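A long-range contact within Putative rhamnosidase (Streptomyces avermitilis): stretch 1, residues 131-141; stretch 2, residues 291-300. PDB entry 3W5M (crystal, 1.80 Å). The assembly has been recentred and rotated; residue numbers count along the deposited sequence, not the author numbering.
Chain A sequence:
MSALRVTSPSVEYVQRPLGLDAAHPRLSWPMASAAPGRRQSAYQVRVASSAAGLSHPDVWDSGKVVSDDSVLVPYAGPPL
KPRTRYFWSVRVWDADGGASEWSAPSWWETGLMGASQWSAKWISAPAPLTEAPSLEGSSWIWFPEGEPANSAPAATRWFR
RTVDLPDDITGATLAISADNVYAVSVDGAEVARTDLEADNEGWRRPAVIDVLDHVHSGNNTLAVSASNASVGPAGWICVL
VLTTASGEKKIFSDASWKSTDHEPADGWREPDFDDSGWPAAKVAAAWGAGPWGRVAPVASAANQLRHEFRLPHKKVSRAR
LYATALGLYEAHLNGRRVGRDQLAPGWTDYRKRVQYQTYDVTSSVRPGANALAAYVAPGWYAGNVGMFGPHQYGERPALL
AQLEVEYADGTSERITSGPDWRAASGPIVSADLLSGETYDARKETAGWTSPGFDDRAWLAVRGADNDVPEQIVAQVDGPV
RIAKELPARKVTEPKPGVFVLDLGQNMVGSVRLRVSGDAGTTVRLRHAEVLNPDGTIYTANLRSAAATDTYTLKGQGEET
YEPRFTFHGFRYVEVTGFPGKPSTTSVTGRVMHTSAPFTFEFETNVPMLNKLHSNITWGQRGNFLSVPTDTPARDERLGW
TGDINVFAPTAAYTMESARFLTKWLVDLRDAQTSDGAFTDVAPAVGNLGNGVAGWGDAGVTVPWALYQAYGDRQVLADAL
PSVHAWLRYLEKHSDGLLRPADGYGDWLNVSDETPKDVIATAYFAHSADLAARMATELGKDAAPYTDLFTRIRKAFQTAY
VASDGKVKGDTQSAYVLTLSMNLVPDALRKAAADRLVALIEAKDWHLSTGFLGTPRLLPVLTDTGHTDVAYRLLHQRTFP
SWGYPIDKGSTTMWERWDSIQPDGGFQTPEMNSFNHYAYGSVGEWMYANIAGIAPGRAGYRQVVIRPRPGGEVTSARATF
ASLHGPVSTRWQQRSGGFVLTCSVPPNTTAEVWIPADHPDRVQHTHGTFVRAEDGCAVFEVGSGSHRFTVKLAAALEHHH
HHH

Stretch 1 (131-141) EAPSLEGSSWI
Stretch 2, residues 291-300: PWGRVAPVAS

This is an apolar, water-stitched contact between two largely irregular segments at least 152 residues apart in sequence, held by a tryptophan stack at one end and an alanine-proline patch at the other, with no direct hydrogen bond between them. The two chains run antiparallel in register: the CA of Ala132 lies 4.8 Å from the CA of Ala299, the CA of Ser134 6.0 Å from the CA of Ala296, and the CA of Trp140 9.3 Å from the CA of Trp292. The spacing thus widens from small residues to large ones, and the indole rings fill the wider end. Together the stretches bury 529 Å².

At the narrow end the backbone is extended, with phi/psi of -65/150 at Ala132, -65/151 at Pro297 and -112/141 at Ala299. The methyl groups of Ala132 and Ala299 point toward the opposing stretch and meet with CB to CB at 3.8 Å, while Ala132 CB also packs on Pro297 CB at 3.6 Å. Ala299 CB comes within 3.3 Å of Ala132 N, so the methyl packs against the backbone itself, while the main-chain polar groups are joined through water. One water accepts from Ala132 N at 2.7 Å and donates to Pro297 O at 2.8 Å; a second donates to Ala132 O at 2.8 Å and, weakly, to Pro297 O at 3.4 Å. Pro133 O, by contrast, faces Pro297 CG at 3.2 Å and is buried without a polar partner.

In the middle, Leu135 points its CA-to-CB bond toward the other stretch and, with chi1 m and chi2 t, places CD1 4.0 Å from CG1 of Val295 (chi1 t) and CG 4.4 Å from CD of Pro297. A third water links the main chains nearby, accepting from Leu135 N at 2.8 Å and donating to Val295 O at 2.9 Å.

Leu135 also begins a type II turn closed by Ser138 N to Leu135 O at 3.0 Å. Gly137 takes phi/psi 91/-12 there, where a CB would jam against the preceding carbonyl oxygen, so the turn itself calls for glycine. The side chain of Ser134 (chi1 p) accepts a weak bond from Glu136 N to its OG at 3.3 Å. From the turn, Glu136 extends its carboxylate so that OE1 lies 4.3 Å from NH2 of Arg294: opposite charges near each other, beyond salt-bridge range.

A strand that begins at Ser139 and runs on past Ile141 then carries Trp140 (chi1 m, chi2 88°) to the wide end. Trp292 (chi1 m, chi2 -69°) lies over one face of its indole in a face-to-face stack, the six-membered ring of Trp140 against the five-membered ring of Trp292, with centroids 4.3 Å apart and planes at 25°; the closest atoms are Trp140 CD2 and Trp292 CE3, at 3.5 Å. Val295 CB sits at the ring edge, 4.5 Å from Trp140 CZ2. A fourth water accepts from Trp140 NE1 at 2.9 Å and donates to Gly293 O at 2.7 Å, giving the indole nitrogen a partner.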

# COMPACT_ATOMS: atom_id res chain seq x y z
N GLU A 131 1.22 -18.52 20.56
CA GLU A 131 0.19 -18.03 21.47
C GLU A 131 0.81 -17.35 22.66
O GLU A 131 1.78 -17.83 23.23
CB GLU A 131 -0.74 -19.15 21.93
CG GLU A 131 -2.01 -19.24 21.11
CD GLU A 131 -1.79 -19.97 19.80
OE1 GLU A 131 -1.89 -21.22 19.80
OE2 GLU A 131 -1.54 -19.29 18.77
N ALA A 132 0.23 -16.22 23.05
CA ALA A 132 0.62 -15.57 24.29
C ALA A 132 0.24 -16.48 25.44
O ALA A 132 -0.72 -17.27 25.32
CB ALA A 132 -0.07 -14.22 24.42
N PRO A 133 1.00 -16.41 26.56
CA PRO A 133 0.56 -17.00 27.83
C PRO A 133 -0.92 -16.66 27.99
O PRO A 133 -1.27 -15.51 27.83
CB PRO A 133 1.40 -16.23 28.85
CG PRO A 133 2.69 -15.98 28.12
CD PRO A 133 2.33 -15.77 26.68
N SER A 134 -1.77 -17.65 28.25
CA SER A 134 -3.22 -17.44 28.23
C SER A 134 -3.86 -17.37 29.62
O SER A 134 -3.26 -17.72 30.63
CB SER A 134 -3.90 -18.55 27.44
OG SER A 134 -4.16 -19.66 28.27
N LEU A 135 -5.11 -16.95 29.65
CA LEU A 135 -5.84 -16.77 30.90
C LEU A 135 -6.63 -18.00 31.31
O LEU A 135 -7.31 -18.00 32.35
CB LEU A 135 -6.76 -15.56 30.76
CG LEU A 135 -6.02 -14.23 30.55
CD1 LEU A 135 -7.06 -13.18 30.23
CD2 LEU A 135 -5.22 -13.87 31.81
N GLU A 136 -6.54 -19.06 30.51
CA GLU A 136 -7.25 -20.32 30.74
C GLU A 136 -6.82 -20.94 32.06
O GLU A 136 -5.64 -20.97 32.40
CB GLU A 136 -7.00 -21.30 29.59
CG GLU A 136 -7.35 -20.69 28.24
CD GLU A 136 -7.49 -21.70 27.11
OE1 GLU A 136 -7.85 -22.88 27.37
OE2 GLU A 136 -7.27 -21.30 25.95
N GLY A 137 -7.79 -21.43 32.82
CA GLY A 137 -7.50 -21.93 34.16
C GLY A 137 -7.62 -20.86 35.23
O GLY A 137 -7.63 -21.20 36.41
N SER A 138 -7.73 -19.59 34.85
CA SER A 138 -7.85 -18.51 35.81
C SER A 138 -9.31 -18.10 36.01
O SER A 138 -10.22 -18.60 35.32
CB SER A 138 -7.01 -17.30 35.39
OG SER A 138 -6.85 -16.47 36.52
N SER A 139 -9.52 -17.21 36.97
CA SER A 139 -10.87 -16.73 37.28
C SER A 139 -10.88 -15.22 37.32
O SER A 139 -9.89 -14.59 37.75
CB SER A 139 -11.27 -17.24 38.64
OG SER A 139 -11.36 -18.65 38.59
N TRP A 140 -11.99 -14.63 36.87
CA TRP A 140 -12.24 -13.21 37.08
C TRP A 140 -12.64 -13.03 38.53
O TRP A 140 -13.52 -13.74 39.01
CB TRP A 140 -13.40 -12.70 36.22
CG TRP A 140 -13.12 -12.75 34.76
CD1 TRP A 140 -13.35 -13.78 33.92
CD2 TRP A 140 -12.63 -11.67 33.95
NE1 TRP A 140 -12.98 -13.45 32.63
CE2 TRP A 140 -12.54 -12.15 32.62
CE3 TRP A 140 -12.25 -10.35 34.22
CZ2 TRP A 140 -12.11 -11.35 31.55
CZ3 TRP A 140 -11.79 -9.56 33.17
CH2 TRP A 140 -11.73 -10.07 31.84
N ILE A 141 -11.96 -12.13 39.24
CA ILE A 141 -12.26 -11.92 40.65
C ILE A 141 -12.61 -10.47 40.95
O ILE A 141 -12.28 -9.55 40.18
CB ILE A 141 -11.12 -12.41 41.60
CG1 ILE A 141 -9.81 -11.67 41.37
CG2 ILE A 141 -10.91 -13.89 41.42
CD1 ILE A 141 -8.83 -11.87 42.51
N PRO A 291 -19.85 -12.01 31.36
CA PRO A 291 -20.09 -11.32 30.08
C PRO A 291 -18.86 -11.18 29.20
O PRO A 291 -18.96 -10.65 28.09
CB PRO A 291 -20.54 -9.93 30.52
CG PRO A 291 -19.95 -9.73 31.87
CD PRO A 291 -19.78 -11.08 32.50
N TRP A 292 -17.70 -11.65 29.69
CA TRP A 292 -16.43 -11.28 29.06
C TRP A 292 -15.95 -12.25 27.98
O TRP A 292 -15.10 -11.87 27.16
CB TRP A 292 -15.36 -11.07 30.13
CG TRP A 292 -15.73 -10.04 31.16
CD1 TRP A 292 -15.83 -8.69 30.96
CD2 TRP A 292 -16.03 -10.28 32.54
NE1 TRP A 292 -16.20 -8.08 32.14
CE2 TRP A 292 -16.29 -9.01 33.13
CE3 TRP A 292 -16.05 -11.43 33.35
CZ2 TRP A 292 -16.62 -8.87 34.48
CZ3 TRP A 292 -16.38 -11.29 34.71
CH2 TRP A 292 -16.65 -10.01 35.25
N GLY A 293 -16.46 -13.49 28.00
CA GLY A 293 -16.13 -14.52 27.01
C GLY A 293 -14.68 -14.99 27.04
O GLY A 293 -13.98 -14.83 28.05
N ARG A 294 -14.22 -15.52 25.91
CA ARG A 294 -12.94 -16.23 25.86
C ARG A 294 -11.77 -15.30 25.55
O ARG A 294 -11.02 -15.51 24.59
CB ARG A 294 -13.03 -17.39 24.86
CG ARG A 294 -14.11 -18.41 25.21
CD ARG A 294 -14.09 -19.62 24.26
NE ARG A 294 -12.84 -20.38 24.35
CZ ARG A 294 -12.64 -21.46 25.12
NH1 ARG A 294 -13.60 -21.94 25.89
NH2 ARG A 294 -11.46 -22.06 25.12
N VAL A 295 -11.59 -14.30 26.41
CA VAL A 295 -10.60 -13.25 26.24
C VAL A 295 -9.18 -13.83 26.24
O VAL A 295 -8.84 -14.64 27.09
CB VAL A 295 -10.79 -12.19 27.35
CG1 VAL A 295 -9.52 -11.41 27.60
CG2 VAL A 295 -11.91 -11.23 26.98
N ALA A 296 -8.35 -13.42 25.27
CA ALA A 296 -6.95 -13.88 25.19
C ALA A 296 -5.99 -12.76 24.82
O ALA A 296 -6.31 -11.92 23.98
CB ALA A 296 -6.79 -15.04 24.20
N PRO A 297 -4.79 -12.75 25.43
CA PRO A 297 -3.76 -11.81 25.01
C PRO A 297 -3.34 -12.15 23.58
O PRO A 297 -3.45 -13.31 23.17
CB PRO A 297 -2.58 -12.10 25.96
CG PRO A 297 -3.08 -13.05 26.99
CD PRO A 297 -4.35 -13.67 26.49
N VAL A 298 -2.90 -11.15 22.83
CA VAL A 298 -2.46 -11.33 21.45
C VAL A 298 -0.93 -11.47 21.40
O VAL A 298 -0.23 -10.68 22.01
CB VAL A 298 -2.91 -10.13 20.59
CG1 VAL A 298 -2.33 -10.23 19.17
CG2 VAL A 298 -4.43 -10.06 20.55
N ALA A 299 -0.42 -12.48 20.72
CA ALA A 299 1.02 -12.58 20.55
C ALA A 299 1.28 -12.35 19.06
O ALA A 299 0.51 -12.78 18.22
CB ALA A 299 1.54 -13.94 21.00
N SER A 300 2.35 -11.65 18.74
CA SER A 300 2.63 -11.33 17.36
C SER A 300 4.08 -11.62 17.00
O SER A 300 4.67 -10.86 16.26
CB SER A 300 2.32 -9.85 17.12
OG SER A 300 0.93 -9.59 17.29
O HOH W 1 -3.25 -16.31 24.66
O HOH W 2 -2.00 -15.35 21.86
O HOH W 3 -6.70 -16.57 27.37
O HOH W 4 -14.63 -14.78 30.66